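Local coordinates for putative type I restriction enzyme R protein (Bacteroides fragilis NCTC 9343, PDB 3EVY) that is a C-terminal fragment of the R subunit, which is probably required for the ATP-dependent DNA cleavage of a type I restriction system, at residues Lys46-Val50 / Tyr88-Ser92; Met56-Arg60 / Thr75-Phe81. All blocks are in the same frame, centred on the assembly; numbering follows the deposited sequence.

Contact 1 (Lys46-Val50 / Tyr88-Ser92)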
# COMPACT_ATOMS: atom_id res chain seq x y z
N LYS A 46 10.26 0.97 -11.37
CA LYS A 46 9.88 -0.34 -10.83
C LYS A 46 10.42 -0.53 -9.43
O LYS A 46 9.70 -0.99 -8.58
CB LYS A 46 10.30 -1.51 -11.71
CG LYS A 46 9.76 -1.38 -13.07
CD LYS A 46 10.60 -2.21 -13.99
CE LYS A 46 9.90 -3.51 -14.26
NZ LYS A 46 9.59 -3.66 -15.72
N ARG A 47 11.66 -0.11 -9.17
CA ARG A 47 12.16 -0.20 -7.80
C ARG A 47 11.39 0.69 -6.82
O ARG A 47 11.15 0.27 -5.67
CB ARG A 47 13.64 0.09 -7.70
CG ARG A 47 14.48 -0.74 -8.66
CD ARG A 47 14.22 -2.23 -8.49
NE ARG A 47 13.13 -2.73 -9.35
CZ ARG A 47 12.79 -4.03 -9.46
NH1 ARG A 47 13.44 -4.96 -8.76
NH2 ARG A 47 11.80 -4.39 -10.26
N ARG A 48 11.02 1.88 -7.27
CA ARG A 48 10.28 2.83 -6.43
C ARG A 48 8.95 2.18 -6.00
O ARG A 48 8.55 2.28 -4.83
CB ARG A 48 10.04 4.12 -7.21
CG ARG A 48 9.03 5.13 -6.63
CD ARG A 48 9.44 6.50 -7.18
NE ARG A 48 10.85 6.42 -7.68
CZ ARG A 48 11.49 7.41 -8.29
NH1 ARG A 48 10.85 8.57 -8.47
NH2 ARG A 48 12.77 7.26 -8.71
N PHE A 49 8.28 1.52 -6.95
CA PHE A 49 7.01 0.94 -6.68
C PHE A 49 7.16 -0.21 -5.68
O PHE A 49 6.48 -0.21 -4.64
CB PHE A 49 6.37 0.38 -7.94
CG PHE A 49 5.32 -0.63 -7.64
CD1 PHE A 49 4.06 -0.22 -7.17
CD2 PHE A 49 5.58 -1.99 -7.77
CE1 PHE A 49 3.10 -1.14 -6.85
CE2 PHE A 49 4.62 -2.88 -7.49
CZ PHE A 49 3.37 -2.48 -7.02
N VAL A 50 8.05 -1.16 -5.98
CA VAL A 50 8.38 -2.22 -5.03
C VAL A 50 8.68 -1.73 -3.59
O VAL A 50 8.12 -2.23 -2.63
CB VAL A 50 9.56 -3.05 -5.58
CG1 VAL A 50 10.08 -4.07 -4.54
CG2 VAL A 50 9.11 -3.74 -6.80
N TYR A 88 3.31 -6.61 -7.33
CA TYR A 88 4.47 -6.51 -6.48
C TYR A 88 5.14 -7.91 -6.39
O TYR A 88 6.35 -8.02 -6.59
CB TYR A 88 4.04 -6.00 -5.11
CG TYR A 88 5.05 -6.23 -3.98
CD1 TYR A 88 6.14 -5.38 -3.80
CD2 TYR A 88 4.85 -7.26 -3.07
CE1 TYR A 88 7.07 -5.58 -2.76
CE2 TYR A 88 5.74 -7.46 -1.99
CZ TYR A 88 6.87 -6.63 -1.85
OH TYR A 88 7.75 -6.85 -0.77
N LEU A 89 4.34 -8.96 -6.18
CA LEU A 89 4.88 -10.33 -6.16
C LEU A 89 5.59 -10.78 -7.46
O LEU A 89 6.63 -11.46 -7.41
CB LEU A 89 3.81 -11.34 -5.74
CG LEU A 89 3.32 -11.24 -4.30
CD1 LEU A 89 2.01 -11.94 -4.11
CD2 LEU A 89 4.37 -11.80 -3.35
N ASP A 90 5.07 -10.38 -8.62
CA ASP A 90 5.74 -10.64 -9.90
C ASP A 90 6.99 -9.80 -10.06
O ASP A 90 7.92 -10.16 -10.76
CB ASP A 90 4.84 -10.31 -11.08
CG ASP A 90 3.57 -11.12 -11.08
OD1 ASP A 90 3.44 -12.00 -10.22
OD2 ASP A 90 2.69 -10.85 -11.93
N MET A 91 6.99 -8.64 -9.43
CA MET A 91 7.99 -7.63 -9.71
C MET A 91 9.19 -7.72 -8.79
O MET A 91 10.23 -7.08 -9.04
CB MET A 91 7.35 -6.27 -9.50
CG MET A 91 7.80 -5.20 -10.40
SD MET A 91 6.32 -4.32 -10.82
CE MET A 91 7.11 -2.81 -11.31
N SER A 92 9.04 -8.45 -7.70
CA SER A 92 10.12 -8.51 -6.74
C SER A 92 10.73 -9.91 -6.67
O SER A 92 11.97 -10.05 -6.65
CB SER A 92 9.68 -7.99 -5.35
OG SER A 92 8.59 -8.74 -4.86
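Met91 is the bump that fills the hollow here. Its side chain sits as a knob among Lys46, Arg47, Phe49 and Val50 of the facing helix. The Met91 and Lys46 side chains cross at about a right angle, and Met91 CE lies 3.5 Å from Lys46 CB, tighter than usual for two carbons. The sulfur lies beside the Phe49 ring, with Met91 SD 3.9 Å from Phe49 CD2 and 59° off the ring normal. This is an oblique Met-aromatic contact. CG of Met91 passes Val50 CG2 at 4.1 Å. A bend at chi2 (139°) turns the end of the Met91 chain between Lys46 and Phe49.

Phe49 also reaches Tyr88: Phe49 CE2 meets Tyr88 CA at 3.8 Å near the ring plane, so the phenyl edge rests on the start of the 88-92 segment. Val50 CG1 lies 3.8 Å from Tyr88 CE1 and also touches Ser92 CB.

The Arg47 chain bends at chi2 and chi3 and brings its guanidinium back to the backbone of Met91. Arg47 NH2 gives a weak hydrogen bond to Met91 O at 3.3 Å. Ser92 OG is bonded to Tyr88 O and lies over the centre of the Tyr88 ring. Val37 of helix 34-38 touches both Phe49 and Met91.

Val50 and Tyr88 make the nearest backbone approach, with their CA atoms 6.0 Å apart. One methionine knob held by four residues of the partner is knobs-into-holes packing, here between two helices of an all-helical domain.

Contact 2 (Met56-Arg60 / Thr75-Phe81)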
# COMPACT_ATOMS: atom_id res chain seq x y z
N MET A 56 4.04 -0.04 2.57
CA MET A 56 2.55 -0.08 2.79
C MET A 56 2.12 -1.45 3.20
O MET A 56 1.30 -1.62 4.12
CB MET A 56 1.80 0.27 1.43
CG MET A 56 1.61 1.80 1.12
SD MET A 56 0.17 1.97 0.01
CE MET A 56 0.48 0.72 -1.16
N LEU A 57 2.64 -2.48 2.51
CA LEU A 57 2.22 -3.85 2.80
C LEU A 57 2.54 -4.20 4.34
O LEU A 57 1.73 -4.80 5.05
CB LEU A 57 2.88 -4.88 1.85
CG LEU A 57 2.73 -6.34 2.36
CD1 LEU A 57 1.18 -6.82 2.42
CD2 LEU A 57 3.54 -7.35 1.49
N ARG A 58 3.71 -3.79 4.81
CA ARG A 58 4.15 -4.10 6.20
C ARG A 58 3.30 -3.35 7.20
O ARG A 58 2.90 -3.92 8.25
CB ARG A 58 5.64 -3.75 6.37
CG ARG A 58 6.57 -4.76 5.69
CD ARG A 58 8.05 -4.40 5.77
NE ARG A 58 8.51 -4.30 7.16
CZ ARG A 58 8.95 -5.33 7.89
NH1 ARG A 58 9.04 -6.57 7.37
NH2 ARG A 58 9.32 -5.12 9.16
N LEU A 59 2.92 -2.12 6.86
CA LEU A 59 2.16 -1.30 7.77
C LEU A 59 0.70 -1.80 7.78
O LEU A 59 0.02 -1.85 8.82
CB LEU A 59 2.25 0.17 7.32
CG LEU A 59 1.54 1.29 8.07
CD1 LEU A 59 1.72 1.14 9.59
CD2 LEU A 59 2.16 2.68 7.60
N ARG A 60 0.21 -2.18 6.62
CA ARG A 60 -1.12 -2.78 6.55
C ARG A 60 -1.18 -4.05 7.42
O ARG A 60 -2.13 -4.27 8.14
CB ARG A 60 -1.51 -3.10 5.14
CG ARG A 60 -2.99 -3.42 4.95
CD ARG A 60 -3.47 -2.73 3.72
NE ARG A 60 -4.84 -3.04 3.44
CZ ARG A 60 -5.70 -2.24 2.84
NH1 ARG A 60 -6.93 -2.65 2.70
NH2 ARG A 60 -5.37 -1.01 2.47
N THR A 75 -7.45 3.69 3.46
CA THR A 75 -7.52 4.04 2.04
C THR A 75 -7.14 2.76 1.25
O THR A 75 -6.31 1.97 1.72
CB THR A 75 -6.48 5.15 1.72
OG1 THR A 75 -6.78 6.29 2.52
CG2 THR A 75 -6.50 5.53 0.30
N ILE A 76 -7.76 2.56 0.09
CA ILE A 76 -7.53 1.41 -0.78
C ILE A 76 -8.24 0.23 -0.25
O ILE A 76 -7.95 -0.25 0.88
CB ILE A 76 -5.99 1.06 -0.99
CG1 ILE A 76 -5.17 2.32 -1.29
CG2 ILE A 76 -5.84 0.07 -2.19
CD1 ILE A 76 -3.64 2.06 -1.56
N GLU A 77 -9.16 -0.28 -1.05
CA GLU A 77 -9.95 -1.42 -0.61
C GLU A 77 -9.04 -2.65 -0.57
O GLU A 77 -8.04 -2.70 -1.28
CB GLU A 77 -11.06 -1.67 -1.66
CG GLU A 77 -12.23 -0.72 -1.49
CD GLU A 77 -13.36 -1.03 -2.45
OE1 GLU A 77 -13.16 -1.91 -3.32
OE2 GLU A 77 -14.44 -0.38 -2.33
N GLU A 78 -9.42 -3.66 0.24
CA GLU A 78 -8.63 -4.92 0.34
C GLU A 78 -8.35 -5.55 -1.00
O GLU A 78 -7.19 -5.88 -1.30
CB GLU A 78 -9.33 -5.93 1.24
CG GLU A 78 -9.09 -5.66 2.70
CD GLU A 78 -7.58 -5.69 3.07
OE1 GLU A 78 -6.81 -6.58 2.63
OE2 GLU A 78 -7.15 -4.78 3.77
N GLN A 79 -9.40 -5.70 -1.82
CA GLN A 79 -9.24 -6.32 -3.15
C GLN A 79 -8.30 -5.55 -4.07
O GLN A 79 -7.34 -6.13 -4.65
CB GLN A 79 -10.60 -6.53 -3.82
CG GLN A 79 -10.49 -7.36 -5.14
CD GLN A 79 -9.71 -8.68 -4.97
OE1 GLN A 79 -10.11 -9.55 -4.18
NE2 GLN A 79 -8.59 -8.80 -5.67
N ARG A 80 -8.57 -4.24 -4.23
CA ARG A 80 -7.68 -3.34 -4.96
C ARG A 80 -6.23 -3.48 -4.45
O ARG A 80 -5.26 -3.56 -5.24
CB ARG A 80 -8.18 -1.90 -4.79
CG ARG A 80 -7.30 -0.84 -5.55
CD ARG A 80 -7.33 -0.96 -7.10
NE ARG A 80 -8.63 -0.79 -7.76
CZ ARG A 80 -9.07 0.39 -8.26
NH1 ARG A 80 -8.34 1.51 -8.18
NH2 ARG A 80 -10.26 0.46 -8.87
N PHE A 81 -6.08 -3.53 -3.13
CA PHE A 81 -4.72 -3.58 -2.53
C PHE A 81 -4.07 -4.89 -2.95
O PHE A 81 -2.92 -4.90 -3.32
CB PHE A 81 -4.82 -3.55 -0.99
CG PHE A 81 -3.51 -3.32 -0.32
CD1 PHE A 81 -3.02 -1.99 -0.17
CD2 PHE A 81 -2.72 -4.39 0.11
CE1 PHE A 81 -1.79 -1.75 0.40
CE2 PHE A 81 -1.47 -4.13 0.73
CZ PHE A 81 -1.02 -2.82 0.87
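A bidentate arginine grip on a backbone carbonyl, flanked by a salt bridge and a cation-pi stack, joins helix 43-63 to the turn that leads into helix 78-91. Arg60 carries most of it. Arg60 NH1 and NH2 both point end-on at Ile76 O, at 3.2 Å and 3.1 Å respectively. They reach this oxygen from the same face of the carbonyl plane, and the oxygen lies close to the guanidinium plane. NH2 adds a weak bond to Thr75 O. Along the other edge, Arg60 NE donates to Glu78 OE2 at 2.9 Å in the salt bridge, on the syn side but well tilted out of the carboxylate plane. Arg60 NH1 also lies by this oxygen, but their modelled separation is too short to be trusted in detail. The guanidinium and carboxylate planes are 55° apart.

These edge partners probably fix the rotation of the guanidinium, and Phe81 supports one of its faces. The two planes differ by 21°. The stack is off-centre; Arg60 CD lies over the middle of the Phe81 ring, 3.8 Å from Phe81 CZ, in a CH-pi contact. CG of Arg60 is anti to the backbone N (chi1 -166°), which sends the chain out across the Phe81 face.

Met56 CE meets Phe81 CE1 at 3.7 Å, while its SD reaches Ile76 CD1 tip to tip. Leu57 CA lies at the ring edge, 3.9 Å from Phe81 CZ.

Glu78 OE1 has a second partner in Lys64. Met23 and Phe27 of helix 12-30 touch Met56, and Phe20 touches Arg60, so helix 12-30 packs beside the contact between helix 43-63 and the start of helix 78-91.

How the contacts relate
From the N terminus, the modelled chain runs through helix 12-30 and the short helix 34-38 into helix 43-63. Segment 46-50 lies near the start of this long helix and segment 56-60 near its end. The chain then loops round to 75-81 and closes contact 2, with 14 residues between the segments. Helix 78-91 runs back, and segment 88-92 closes contact 1 across 37 residues. Contact 2 is therefore nested inside contact 1, as in an antiparallel helical hairpin. Both contacts involve helix 43-63 and helix 78-91, and the centres of the two contacts are about 15 Å apart. Leu57 CD2 and Tyr88 CE2, 4.1 Å apart, join them by packing.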